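Local coordinates for protein CG8862 (PDB 3ISM) that probably cleaves DNA and RNA as the magnesium-dependent mitochondrial endonuclease EndoG of the fruit fly, here held in complex with its protein inhibitor, at residues Arg34-Ser37 with Asp38-Leu41; His56-Ala59 with Glu60-Ala63; Ser80-Pro83 with Phe84-Ser87; Gln130-Arg134 with Asp135-Thr139; Gln225-Pro228 with Glu229-Glu232. All coordinates share one frame; numbering follows the deposited sequence.

Contact 1: residues Arg34-Ser37 with Asp38-Leu41; sequences RSHS and DYVL
H36 and Y39 lay their rings against each other in an offset stack, planes 15° apart and centroids 4.7 Å apart. The tyrosine gets there through a torsion that sets CG between the backbone N and the carbonyl carbon (chi1 70°), which turns the phenol back against the imidazole. H36 CD2 comes down on Y39 CZ at 3.5 Å, and Y39 OH sits over one face of the imidazole, toward its rim. The CB of H36 stands over the tyrosine face, a CH-pi contact of 4.2 Å to the ring centroid. The hydroxyl itself is hydrogen-bonded to the carbonyl O of E117. In the backbone, H36 N donates to Y39 O at 2.9 Å, closing the turn whose corners are S37 and D38. With a serine in place of Y39 the stack would go, and H36 would probably be left free to turn and the E117 carbonyl be deprived of this hydroxyl. L41 CD2 meets the guanidinium edge in one of the two conformers of R34, a tentative contact; NH2 bridges to D78. L41 N donates to R34 O at 2.7 Å in the hydrogen-bonded pair, and S35 faces V40 in the adjacent non-hydrogen-bonded one. This is a beta hairpin of strands 33-35 and 40-44 at the margin of the large sheet, with the Y39 side chain about 7 Å from that of H101, the predicted proton acceptor.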
loop_
_atom_site.group_PDB
_atom_site.type_symbol
_atom_site.label_atom_id
_atom_site.label_comp_id
_atom_site.label_asym_id
_atom_site.label_seq_id
_atom_site.Cartn_x
_atom_site.Cartn_y
_atom_site.Cartn_z
ATOM N N ARG B 34 14.848 -5.765 9.397
ATOM C CA ARG B 34 15.348 -6.871 10.200
ATOM C C ARG B 34 16.521 -7.557 9.516
ATOM O O ARG B 34 16.540 -7.715 8.299
ATOM C CB ARG B 34 14.235 -7.883 10.462
ATOM C CG ARG B 34 13.253 -7.476 11.569
ATOM C CD ARG B 34 12.108 -8.477 11.720
ATOM N NE ARG B 34 12.584 -9.799 12.127
ATOM C CZ ARG B 34 12.716 -10.844 11.311
ATOM N NH1 ARG B 34 12.393 -10.742 10.027
ATOM N NH2 ARG B 34 13.159 -12.002 11.783
ATOM N N SER B 35 17.502 -7.964 10.306
ATOM C CA SER B 35 18.711 -8.581 9.777
ATOM C C SER B 35 18.744 -10.067 10.089
ATOM O O SER B 35 18.479 -10.466 11.215
ATOM C CB SER B 35 19.952 -7.913 10.380
ATOM O OG SER B 35 19.899 -6.502 10.252
ATOM N N HIS B 36 19.068 -10.872 9.090
ATOM C CA HIS B 36 19.379 -12.264 9.327
ATOM C C HIS B 36 20.888 -12.411 9.142
ATOM O O HIS B 36 21.600 -11.414 8.961
ATOM C CB HIS B 36 18.549 -13.181 8.416
ATOM C CG HIS B 36 17.085 -13.140 8.725
ATOM N ND1 HIS B 36 16.502 -13.950 9.677
ATOM C CD2 HIS B 36 16.098 -12.338 8.257
ATOM C CE1 HIS B 36 15.214 -13.671 9.761
ATOM N NE2 HIS B 36 14.944 -12.689 8.916
ATOM N N SER B 37 21.376 -13.638 9.222
ATOM C CA SER B 37 22.793 -13.912 9.099
ATOM C C SER B 37 23.405 -13.565 7.745
ATOM O O SER B 37 24.599 -13.279 7.675
ATOM C CB SER B 37 23.071 -15.375 9.413
ATOM O OG SER B 37 22.504 -15.746 10.659
ATOM N N ASP B 38 22.615 -13.607 6.674
ATOM C CA ASP B 38 23.170 -13.400 5.328
ATOM C C ASP B 38 22.226 -12.666 4.378
ATOM O O ASP B 38 22.473 -12.612 3.176
ATOM C CB ASP B 38 23.642 -14.727 4.710
ATOM C CG ASP B 38 24.681 -14.531 3.597
ATOM O OD1 ASP B 38 25.595 -13.692 3.761
ATOM O OD2 ASP B 38 24.599 -15.234 2.558
ATOM N N TYR B 39 21.150 -12.097 4.914
ATOM C CA TYR B 39 20.319 -11.160 4.151
ATOM C C TYR B 39 19.654 -10.143 5.067
ATOM O O TYR B 39 19.662 -10.304 6.290
ATOM C CB TYR B 39 19.296 -11.875 3.252
ATOM C CG TYR B 39 18.133 -12.581 3.936
ATOM C CD1 TYR B 39 16.856 -12.034 3.906
ATOM C CD2 TYR B 39 18.298 -13.817 4.555
ATOM C CE1 TYR B 39 15.785 -12.683 4.493
ATOM C CE2 TYR B 39 17.226 -14.476 5.141
ATOM C CZ TYR B 39 15.977 -13.906 5.107
ATOM O OH TYR B 39 14.895 -14.542 5.691
ATOM N N VAL B 40 19.123 -9.084 4.469
ATOM C CA VAL B 40 18.428 -8.032 5.209
ATOM C C VAL B 40 16.987 -7.949 4.700
ATOM O O VAL B 40 16.738 -8.109 3.508
ATOM C CB VAL B 40 19.163 -6.662 5.098
ATOM C CG1 VAL B 40 18.440 -5.582 5.892
ATOM C CG2 VAL B 40 20.605 -6.782 5.598
ATOM N N LEU B 41 16.045 -7.727 5.610
ATOM C CA LEU B 41 14.627 -7.748 5.273
ATOM C C LEU B 41 13.889 -6.541 5.838
ATOM O O LEU B 41 14.003 -6.255 7.021
ATOM C CB LEU B 41 13.999 -9.037 5.807
ATOM C CG LEU B 41 12.495 -9.266 5.591
ATOM C CD1 LEU B 41 12.302 -10.659 5.012
ATOM C CD2 LEU B 41 11.728 -9.146 6.877
#

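Contact 2: residues His56-Ala59 with Glu60-Ala63; sequences HLTA and ESVA
After strand 49-57 the backbone stays extended through T58 and then coils into a short, weakly bonded helix, about 59-62, so that the carbonyl O of T58 faces the amides of S61 and V62, with a weak hydrogen bond from each. T58 occupies the N-cap, and its side chain does the capping: S61 N donates to T58 OG1 over 3.2 Å at 149°. A chi1 of 57° sends OG1 forward over the first turn and the methyl aside. S61 turns its own hydroxyl back toward the strand end, OG lying 3.1 Å from T58 N. A water completes this polar corner: it donates to H56 O at 2.9 Å and is also hydrogen-bonded to T58 OG1 and to S61 OG, the latter at 3.0 Å, so strand end, cap and helix share one bridge. This is the N-terminal cap of a helix that follows directly on a strand of the large sheet. V62 sets its two methyls about the T58 carbonyl, CG2 3.4 Å from T58 O. Its CG1 touches L57 CB at 3.9 Å, the two side chains crossing at about a right angle. Helix 136-146 packs on both, V144 against L57 and R145 against V62. The H56 ring stacks on Y155, while NE2 bonds N153 and ND1 bonds R18.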
loop_
_atom_site.group_PDB
_atom_site.type_symbol
_atom_site.label_atom_id
_atom_site.label_comp_id
_atom_site.label_asym_id
_atom_site.label_seq_id
_atom_site.Cartn_x
_atom_site.Cartn_y
_atom_site.Cartn_z
ATOM N N HIS B 56 23.935 -9.694 -0.733
ATOM C CA HIS B 56 25.223 -9.478 -1.345
ATOM C C HIS B 56 25.800 -10.858 -1.629
ATOM O O HIS B 56 26.151 -11.586 -0.707
ATOM C CB HIS B 56 26.145 -8.649 -0.433
ATOM C CG HIS B 56 27.608 -8.825 -0.730
ATOM N ND1 HIS B 56 28.530 -9.126 0.246
ATOM C CD2 HIS B 56 28.298 -8.772 -1.895
ATOM C CE1 HIS B 56 29.730 -9.246 -0.302
ATOM N NE2 HIS B 56 29.616 -9.041 -1.603
ATOM N N LEU B 57 25.879 -11.204 -2.912
ATOM C CA LEU B 57 26.292 -12.531 -3.345
ATOM C C LEU B 57 27.721 -12.528 -3.875
ATOM O O LEU B 57 28.157 -11.580 -4.558
ATOM C CB LEU B 57 25.358 -13.076 -4.437
ATOM C CG LEU B 57 23.843 -12.839 -4.334
ATOM C CD1 LEU B 57 23.143 -13.514 -5.528
ATOM C CD2 LEU B 57 23.245 -13.328 -3.005
ATOM N N THR B 58 28.440 -13.595 -3.533
ATOM C CA THR B 58 29.710 -13.913 -4.134
ATOM C C THR B 58 29.621 -15.332 -4.715
ATOM O O THR B 58 28.653 -16.066 -4.460
ATOM C CB THR B 58 30.857 -13.855 -3.098
ATOM O OG1 THR B 58 30.560 -14.749 -2.020
ATOM C CG2 THR B 58 31.026 -12.433 -2.542
ATOM N N ALA B 59 30.619 -15.705 -5.508
ATOM C CA ALA B 59 30.734 -17.060 -6.036
ATOM C C ALA B 59 30.756 -18.065 -4.879
ATOM O O ALA B 59 30.164 -19.142 -4.979
ATOM C CB ALA B 59 32.017 -17.211 -6.892
ATOM N N GLU B 60 31.444 -17.713 -3.792
ATOM C CA GLU B 60 31.526 -18.606 -2.650
ATOM C C GLU B 60 30.160 -18.829 -1.997
ATOM O O GLU B 60 29.826 -19.955 -1.634
ATOM C CB GLU B 60 32.516 -18.110 -1.604
ATOM C CG GLU B 60 32.701 -19.124 -0.486
ATOM C CD GLU B 60 33.775 -18.770 0.518
ATOM O OE1 GLU B 60 34.051 -17.566 0.733
ATOM O OE2 GLU B 60 34.334 -19.714 1.107
ATOM N N SER B 61 29.379 -17.763 -1.854
ATOM C CA SER B 61 28.139 -17.847 -1.102
ATOM C C SER B 61 26.952 -18.465 -1.867
ATOM O O SER B 61 25.917 -18.765 -1.272
ATOM C CB SER B 61 27.784 -16.483 -0.491
ATOM O OG SER B 61 27.215 -15.600 -1.436
ATOM N N VAL B 62 27.097 -18.646 -3.179
ATOM C CA VAL B 62 26.037 -19.234 -4.000
ATOM C C VAL B 62 26.484 -20.608 -4.504
ATOM O O VAL B 62 25.736 -21.296 -5.208
ATOM C CB VAL B 62 25.678 -18.341 -5.215
ATOM C CG1 VAL B 62 25.281 -16.923 -4.763
ATOM C CG2 VAL B 62 26.841 -18.333 -6.258
ATOM N N ALA B 63 27.704 -20.998 -4.135
ATOM C CA ALA B 63 28.256 -22.279 -4.547
ATOM C C ALA B 63 27.583 -23.431 -3.801
ATOM O O ALA B 63 27.331 -23.334 -2.593
ATOM C CB ALA B 63 29.777 -22.318 -4.330
HETATM O O HOH W 1 28.470 -13.181 -0.118
#

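Contact 3: residues Ser80-Pro83 with Phe84-Ser87; sequences SIHP and FFRS
R86 reaches back across the preceding turn to grip I81. From CB, near P83 O, the chain runs to CG, 3.8 Å from I81 CB, and to CD, alongside I81 O; the bend at chi3 (-140°) then swings the guanidinium beside the carbonyl. Two nitrogens donate side-on and in the guanidinium plane to the single acceptor I81 O, R86 NE at 2.5 Å and R86 NH2 at 2.8 Å. P83 CG lies over one face of the group, 3.7 Å from R86 NH2, and NH1 at the tip bonds Q77. A leucine in place of R86 would probably leave the I81 carbonyl without either donor and the P83 ring without its flat neighbour. Within the loop, H82-F85 form a beta turn, F85 N donating to H82 O at 2.9 Å, with H82, F84 and F85 gathered into an aromatic cluster. H82 ND1 accepts from F84 N at 3.1 Å, which holds the imidazole edge-on to the F84 face in a T-shaped pair, planes 73° apart, H82 CE1 lying 3.4 Å from F84 CG. L238 and E232 of the second subunit pack on this cluster, and I235 of the inhibitor chain CG4930 packs on P83 and R86.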
loop_
_atom_site.group_PDB
_atom_site.type_symbol
_atom_site.label_atom_id
_atom_site.label_comp_id
_atom_site.label_asym_id
_atom_site.label_seq_id
_atom_site.Cartn_x
_atom_site.Cartn_y
_atom_site.Cartn_z
ATOM N N SER B 80 9.605 -13.265 15.656
ATOM C CA SER B 80 10.059 -11.915 15.956
ATOM C C SER B 80 9.086 -10.865 15.396
ATOM O O SER B 80 9.265 -9.674 15.658
ATOM C CB SER B 80 11.462 -11.683 15.414
ATOM O OG SER B 80 11.410 -11.504 14.016
ATOM N N ILE B 81 8.067 -11.298 14.640
ATOM C CA ILE B 81 6.994 -10.391 14.154
ATOM C C ILE B 81 5.789 -10.469 15.114
ATOM O O ILE B 81 5.406 -11.568 15.548
ATOM C CB ILE B 81 6.484 -10.758 12.717
ATOM C CG1 ILE B 81 7.636 -10.945 11.703
ATOM C CG2 ILE B 81 5.469 -9.735 12.206
ATOM C CD1 ILE B 81 8.393 -9.696 11.390
ATOM N N HIS B 82 5.204 -9.315 15.447
ATOM C CA HIS B 82 4.007 -9.256 16.305
ATOM C C HIS B 82 2.922 -10.169 15.693
ATOM O O HIS B 82 2.745 -10.172 14.476
ATOM C CB HIS B 82 3.528 -7.784 16.426
ATOM C CG HIS B 82 2.401 -7.571 17.399
ATOM N ND1 HIS B 82 1.095 -7.921 17.122
ATOM C CD2 HIS B 82 2.386 -7.027 18.641
ATOM C CE1 HIS B 82 0.330 -7.628 18.160
ATOM N NE2 HIS B 82 1.087 -7.081 19.095
ATOM N N PRO B 83 2.222 -10.967 16.528
ATOM C CA PRO B 83 1.200 -11.911 16.034
ATOM C C PRO B 83 0.147 -11.334 15.068
ATOM O O PRO B 83 -0.338 -12.068 14.194
ATOM C CB PRO B 83 0.550 -12.437 17.316
ATOM C CG PRO B 83 1.647 -12.344 18.336
ATOM C CD PRO B 83 2.387 -11.066 17.991
ATOM N N PHE B 84 -0.157 -10.039 15.177
ATOM C CA PHE B 84 -1.162 -9.401 14.308
ATOM C C PHE B 84 -0.700 -9.375 12.876
ATOM O O PHE B 84 -1.513 -9.340 11.966
ATOM C CB PHE B 84 -1.412 -7.937 14.716
ATOM C CG PHE B 84 -2.251 -7.765 15.962
ATOM C CD1 PHE B 84 -2.637 -8.857 16.741
ATOM C CD2 PHE B 84 -2.598 -6.488 16.381
ATOM C CE1 PHE B 84 -3.398 -8.672 17.911
ATOM C CE2 PHE B 84 -3.334 -6.285 17.525
ATOM C CZ PHE B 84 -3.745 -7.378 18.302
ATOM N N PHE B 85 0.619 -9.368 12.664
ATOM C CA PHE B 85 1.145 -9.108 11.311
ATOM C C PHE B 85 1.913 -10.276 10.695
ATOM O O PHE B 85 2.554 -10.107 9.659
ATOM C CB PHE B 85 2.023 -7.850 11.312
ATOM C CG PHE B 85 1.463 -6.726 12.141
ATOM C CD1 PHE B 85 0.220 -6.166 11.836
ATOM C CD2 PHE B 85 2.175 -6.232 13.227
ATOM C CE1 PHE B 85 -0.312 -5.137 12.619
ATOM C CE2 PHE B 85 1.654 -5.191 14.014
ATOM C CZ PHE B 85 0.414 -4.647 13.709
ATOM N N ARG B 86 1.838 -11.447 11.331
ATOM C CA ARG B 86 2.513 -12.653 10.837
ATOM C C ARG B 86 1.708 -13.383 9.791
ATOM O O ARG B 86 0.535 -13.676 10.015
ATOM C CB ARG B 86 2.681 -13.650 11.952
ATOM C CG ARG B 86 3.913 -13.510 12.748
ATOM C CD ARG B 86 3.862 -14.480 13.906
ATOM N NE ARG B 86 4.386 -13.844 15.104
ATOM C CZ ARG B 86 4.373 -14.390 16.309
ATOM N NH1 ARG B 86 3.870 -15.603 16.489
ATOM N NH2 ARG B 86 4.890 -13.716 17.327
ATOM N N SER B 87 2.331 -13.725 8.672
ATOM C CA SER B 87 1.746 -14.751 7.815
ATOM C C SER B 87 1.973 -16.138 8.429
ATOM O O SER B 87 2.972 -16.375 9.148
ATOM C CB SER B 87 2.288 -14.687 6.388
ATOM O OG SER B 87 3.706 -14.740 6.377
#

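Contact 4: residues Gln130-Arg134 with Asp135-Thr139; sequences QGFNR and DAWNT. With MG (magnesium ion), chain F.
F132 and W137 run side by side, pointing the same way, at the junction of helices 129-133 and 136-146; with strands 98-101 and 124-127 this region is consistent with the ββα-metal core of His-Me finger nucleases. W137 CB stands over the centre of the F132 ring, a CH-pi contact of 3.9 Å to the centroid, while the indole slants past at 32° and F132 CZ touches W137 CE3 at 3.7 Å. The backbone between is drawn onto F132 O, which takes D135 N and W137 N from opposite faces of its carbonyl plane. D135 folds back over the junction, so that OD2 takes a nearly straight bond (172°, 2.9 Å) from G131 N on its anti side, tilted from the carboxylate plane. Turned another way is N133: CG anti to the backbone N (chi1 176°) carries the amide out to the magnesium ion, and ND2 is hydrogen-bonded to D98. R134 extends to a salt bridge with D98 as well and bonds the CG4930 inhibitor chain. N133 OD1 binds the magnesium at 2.2 Å as the one protein atom among six ligands, the rest waters, one of which donates back to N133 O at 2.6 Å.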
loop_
_atom_site.group_PDB
_atom_site.type_symbol
_atom_site.label_atom_id
_atom_site.label_comp_id
_atom_site.label_asym_id
_atom_site.label_seq_id
_atom_site.Cartn_x
_atom_site.Cartn_y
_atom_site.Cartn_z
ATOM N N GLN B 130 3.735 -23.128 -10.761
ATOM C CA GLN B 130 4.041 -23.525 -12.128
ATOM C C GLN B 130 3.924 -22.313 -13.035
ATOM O O GLN B 130 2.903 -21.606 -13.022
ATOM C CB GLN B 130 3.060 -24.598 -12.596
ATOM C CG GLN B 130 3.327 -25.985 -12.045
ATOM C CD GLN B 130 2.249 -26.982 -12.440
ATOM O OE1 GLN B 130 2.326 -27.621 -13.495
ATOM N NE2 GLN B 130 1.241 -27.133 -11.581
ATOM N N GLY B 131 4.976 -22.076 -13.812
ATOM C CA GLY B 131 5.014 -20.929 -14.714
ATOM C C GLY B 131 5.502 -19.629 -14.102
ATOM O O GLY B 131 5.468 -18.590 -14.764
ATOM N N PHE B 132 5.958 -19.661 -12.849
ATOM C CA PHE B 132 6.535 -18.461 -12.230
ATOM C C PHE B 132 7.548 -18.812 -11.125
ATOM O O PHE B 132 8.732 -19.002 -11.431
ATOM C CB PHE B 132 5.450 -17.446 -11.774
ATOM C CG PHE B 132 6.016 -16.135 -11.298
ATOM C CD1 PHE B 132 6.632 -15.264 -12.189
ATOM C CD2 PHE B 132 5.955 -15.779 -9.948
ATOM C CE1 PHE B 132 7.181 -14.039 -11.749
ATOM C CE2 PHE B 132 6.494 -14.567 -9.500
ATOM C CZ PHE B 132 7.109 -13.693 -10.411
ATOM N N ASN B 133 7.100 -18.928 -9.870
ATOM C CA ASN B 133 7.997 -19.313 -8.762
ATOM C C ASN B 133 8.914 -20.473 -9.152
ATOM O O ASN B 133 10.137 -20.400 -8.968
ATOM C CB ASN B 133 7.202 -19.680 -7.497
ATOM C CG ASN B 133 8.098 -20.175 -6.344
ATOM O OD1 ASN B 133 9.117 -19.555 -6.001
ATOM N ND2 ASN B 133 7.712 -21.296 -5.742
ATOM N N ARG B 134 8.322 -21.517 -9.728
ATOM C CA ARG B 134 9.050 -22.755 -10.016
ATOM C C ARG B 134 9.766 -22.726 -11.358
ATOM O O ARG B 134 10.589 -23.586 -11.640
ATOM C CB ARG B 134 8.119 -23.971 -9.945
ATOM C CG ARG B 134 7.329 -24.050 -8.642
ATOM C CD ARG B 134 6.489 -25.333 -8.538
ATOM N NE ARG B 134 5.412 -25.121 -7.572
ATOM C CZ ARG B 134 4.443 -25.991 -7.305
ATOM N NH1 ARG B 134 3.507 -25.685 -6.414
ATOM N NH2 ARG B 134 4.406 -27.153 -7.924
ATOM N N ASP B 135 9.477 -21.715 -12.168
ATOM C CA ASP B 135 10.020 -21.649 -13.520
ATOM C C ASP B 135 10.669 -20.281 -13.805
ATOM O O ASP B 135 11.783 -20.014 -13.335
ATOM C CB ASP B 135 8.922 -22.004 -14.528
ATOM C CG ASP B 135 8.460 -23.450 -14.396
ATOM O OD1 ASP B 135 9.155 -24.356 -14.908
ATOM O OD2 ASP B 135 7.397 -23.688 -13.785
ATOM N N ALA B 136 9.966 -19.426 -14.544
ATOM C CA ALA B 136 10.457 -18.098 -14.927
ATOM C C ALA B 136 11.161 -17.297 -13.803
ATOM O O ALA B 136 12.246 -16.752 -14.008
ATOM C CB ALA B 136 9.315 -17.273 -15.537
ATOM N N TRP B 137 10.553 -17.222 -12.629
ATOM C CA TRP B 137 11.178 -16.490 -11.515
ATOM C C TRP B 137 12.468 -17.177 -11.043
ATOM O O TRP B 137 13.458 -16.509 -10.744
ATOM C CB TRP B 137 10.185 -16.303 -10.359
ATOM C CG TRP B 137 10.686 -15.431 -9.236
ATOM C CD1 TRP B 137 11.006 -15.828 -7.970
ATOM C CD2 TRP B 137 10.904 -14.012 -9.276
ATOM N NE1 TRP B 137 11.422 -14.755 -7.224
ATOM C CE2 TRP B 137 11.363 -13.627 -8.001
ATOM C CE3 TRP B 137 10.749 -13.032 -10.262
ATOM C CZ2 TRP B 137 11.670 -12.298 -7.682
ATOM C CZ3 TRP B 137 11.056 -11.704 -9.944
ATOM C CH2 TRP B 137 11.518 -11.358 -8.669
ATOM N N ASN B 138 12.457 -18.506 -10.980
ATOM C CA ASN B 138 13.684 -19.259 -10.691
ATOM C C ASN B 138 14.778 -18.975 -11.728
ATOM O O ASN B 138 15.954 -18.860 -11.378
ATOM C CB ASN B 138 13.413 -20.766 -10.591
ATOM C CG ASN B 138 14.694 -21.584 -10.449
ATOM O OD1 ASN B 138 14.947 -22.495 -11.231
ATOM N ND2 ASN B 138 15.501 -21.264 -9.448
ATOM N N THR B 139 14.383 -18.851 -12.996
ATOM C CA THR B 139 15.337 -18.555 -14.076
ATOM C C THR B 139 16.085 -17.238 -13.804
ATOM O O THR B 139 17.311 -17.162 -13.986
ATOM C CB THR B 139 14.626 -18.512 -15.449
ATOM O OG1 THR B 139 13.911 -19.740 -15.639
ATOM C CG2 THR B 139 15.636 -18.327 -16.603
HETATM MG MG MG F . 11.124 -19.457 -5.185
HETATM O O HOH W 2 11.761 -19.196 -7.277
HETATM O O HOH W 3 11.716 -21.460 -5.469
HETATM O O HOH W 4 10.390 -20.090 -3.488
HETATM O O HOH W 5 10.513 -17.413 -5.169
HETATM O O HOH W 6 12.845 -18.922 -4.610
#

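Contact 5: residues Gln225-Pro228 with Glu229-Glu232; sequences QVPP and ESVE
A chi1 of 69° folds the hydroxyl of S230 back over the helix start and onto P227. S230 OG donates to P227 O at 2.6 Å, in the carbonyl plane. P227 O also takes S230 N at 3.0 Å, from above that plane, so main chain and side chain of one residue grip a single acceptor; V231 N adds a weak third bond. E229 bends at chi2 (82°) and, in one of its two conformers, brings its carboxylate back alongside the P228 ring, E229 OE1 standing 3.6 Å from P228 CG. E229 OE2 forms a salt bridge with R245, which E232 shares through its own OE2. P228 lacks an amide hydrogen, which suits the first turn, where that N-H would have no carbonyl of the helix to meet. P228 O accepts the first strong i to i+4 bond, from E232 N at 2.9 Å and 161°. Round that carbonyl the aliphatic parts close in, V231 CB and E232 CG each 3.4 Å from P228 O. V231 continues onto Y191, V193 and V209 of the large sheet, while F84 of the second subunit packs on E229 and E232. The whole is a helix N-terminus with P227 at the N-cap and proline at the first helical position, by which helix 228-235 begins against strands 189-197 and 203-211.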
loop_
_atom_site.group_PDB
_atom_site.type_symbol
_atom_site.label_atom_id
_atom_site.label_comp_id
_atom_site.label_asym_id
_atom_site.label_seq_id
_atom_site.Cartn_x
_atom_site.Cartn_y
_atom_site.Cartn_z
ATOM N N GLN B 225 13.320 -6.666 -18.612
ATOM C CA GLN B 225 14.184 -5.557 -18.222
ATOM C C GLN B 225 13.432 -4.221 -18.311
ATOM O O GLN B 225 12.734 -3.971 -19.286
ATOM C CB GLN B 225 15.462 -5.545 -19.074
ATOM C CG GLN B 225 16.552 -6.481 -18.546
ATOM C CD GLN B 225 17.778 -6.584 -19.459
ATOM O OE1 GLN B 225 17.658 -6.696 -20.675
ATOM N NE2 GLN B 225 18.969 -6.567 -18.854
ATOM N N VAL B 226 13.559 -3.414 -17.255
ATOM C CA VAL B 226 12.879 -2.127 -17.107
ATOM C C VAL B 226 13.902 -1.100 -16.571
ATOM O O VAL B 226 14.792 -1.480 -15.810
ATOM C CB VAL B 226 11.690 -2.248 -16.080
ATOM C CG1 VAL B 226 10.840 -1.027 -16.087
ATOM C CG2 VAL B 226 10.799 -3.443 -16.387
ATOM N N PRO B 227 13.789 0.193 -16.963
ATOM C CA PRO B 227 14.627 1.202 -16.319
ATOM C C PRO B 227 14.439 1.209 -14.808
ATOM O O PRO B 227 13.307 1.184 -14.343
ATOM C CB PRO B 227 14.110 2.517 -16.913
ATOM C CG PRO B 227 13.610 2.130 -18.263
ATOM C CD PRO B 227 12.985 0.778 -18.063
ATOM N N PRO B 228 15.547 1.242 -14.040
ATOM C CA PRO B 228 15.482 1.179 -12.572
ATOM C C PRO B 228 14.604 2.259 -11.946
ATOM O O PRO B 228 13.957 1.995 -10.938
ATOM C CB PRO B 228 16.939 1.363 -12.141
ATOM C CG PRO B 228 17.649 1.912 -13.343
ATOM C CD PRO B 228 16.935 1.338 -14.523
ATOM N N GLU B 229 14.568 3.440 -12.566
ATOM C CA GLU B 229 13.781 4.576 -12.091
ATOM C C GLU B 229 12.290 4.274 -12.139
ATOM O O GLU B 229 11.522 4.746 -11.314
ATOM C CB GLU B 229 14.083 5.822 -12.932
ATOM C CG GLU B 229 15.514 6.361 -12.796
ATOM C CD GLU B 229 16.535 5.626 -13.659
ATOM O OE1 GLU B 229 16.123 4.874 -14.577
ATOM O OE2 GLU B 229 17.751 5.809 -13.413
ATOM N N SER B 230 11.874 3.466 -13.109
ATOM C CA SER B 230 10.463 3.084 -13.158
ATOM C C SER B 230 10.129 2.084 -12.047
ATOM O O SER B 230 9.023 2.111 -11.513
ATOM C CB SER B 230 10.097 2.506 -14.513
ATOM O OG SER B 230 10.730 1.261 -14.651
ATOM N N VAL B 231 11.078 1.226 -11.673
ATOM C CA VAL B 231 10.894 0.362 -10.484
ATOM C C VAL B 231 10.802 1.217 -9.205
ATOM O O VAL B 231 9.958 0.984 -8.353
ATOM C CB VAL B 231 12.046 -0.689 -10.311
ATOM C CG1 VAL B 231 11.723 -1.667 -9.176
ATOM C CG2 VAL B 231 12.322 -1.469 -11.607
ATOM N N GLU B 232 11.699 2.200 -9.086
ATOM C CA GLU B 232 11.726 3.115 -7.954
ATOM C C GLU B 232 10.416 3.874 -7.810
ATOM O O GLU B 232 9.848 3.957 -6.734
ATOM C CB GLU B 232 12.902 4.088 -8.101
ATOM C CG GLU B 232 14.245 3.383 -7.891
ATOM C CD GLU B 232 15.452 4.279 -8.011
ATOM O OE1 GLU B 232 15.444 5.175 -8.868
ATOM O OE2 GLU B 232 16.426 4.072 -7.254
#

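Each contact is local, closing only a turn or a helix start, and all five follow in series along the chain; none nests in or crosses another. Contact 1 turns strand 33-35 into 40-44, and the next strand of the same sheet, 49-57, ends at the helix cap of contact 2. The long loop that follows folds back at contact 3, where S80 and I81 pack on R34 of contact 1. Contact 4 joins helices 129-133 and 136-146 at the magnesium site, on the other side of the chain's centre from contact 1. Contact 5 starts helix 228-235 after strand 203-211, and its E232 meets F84 of contact 3 across the subunit interface.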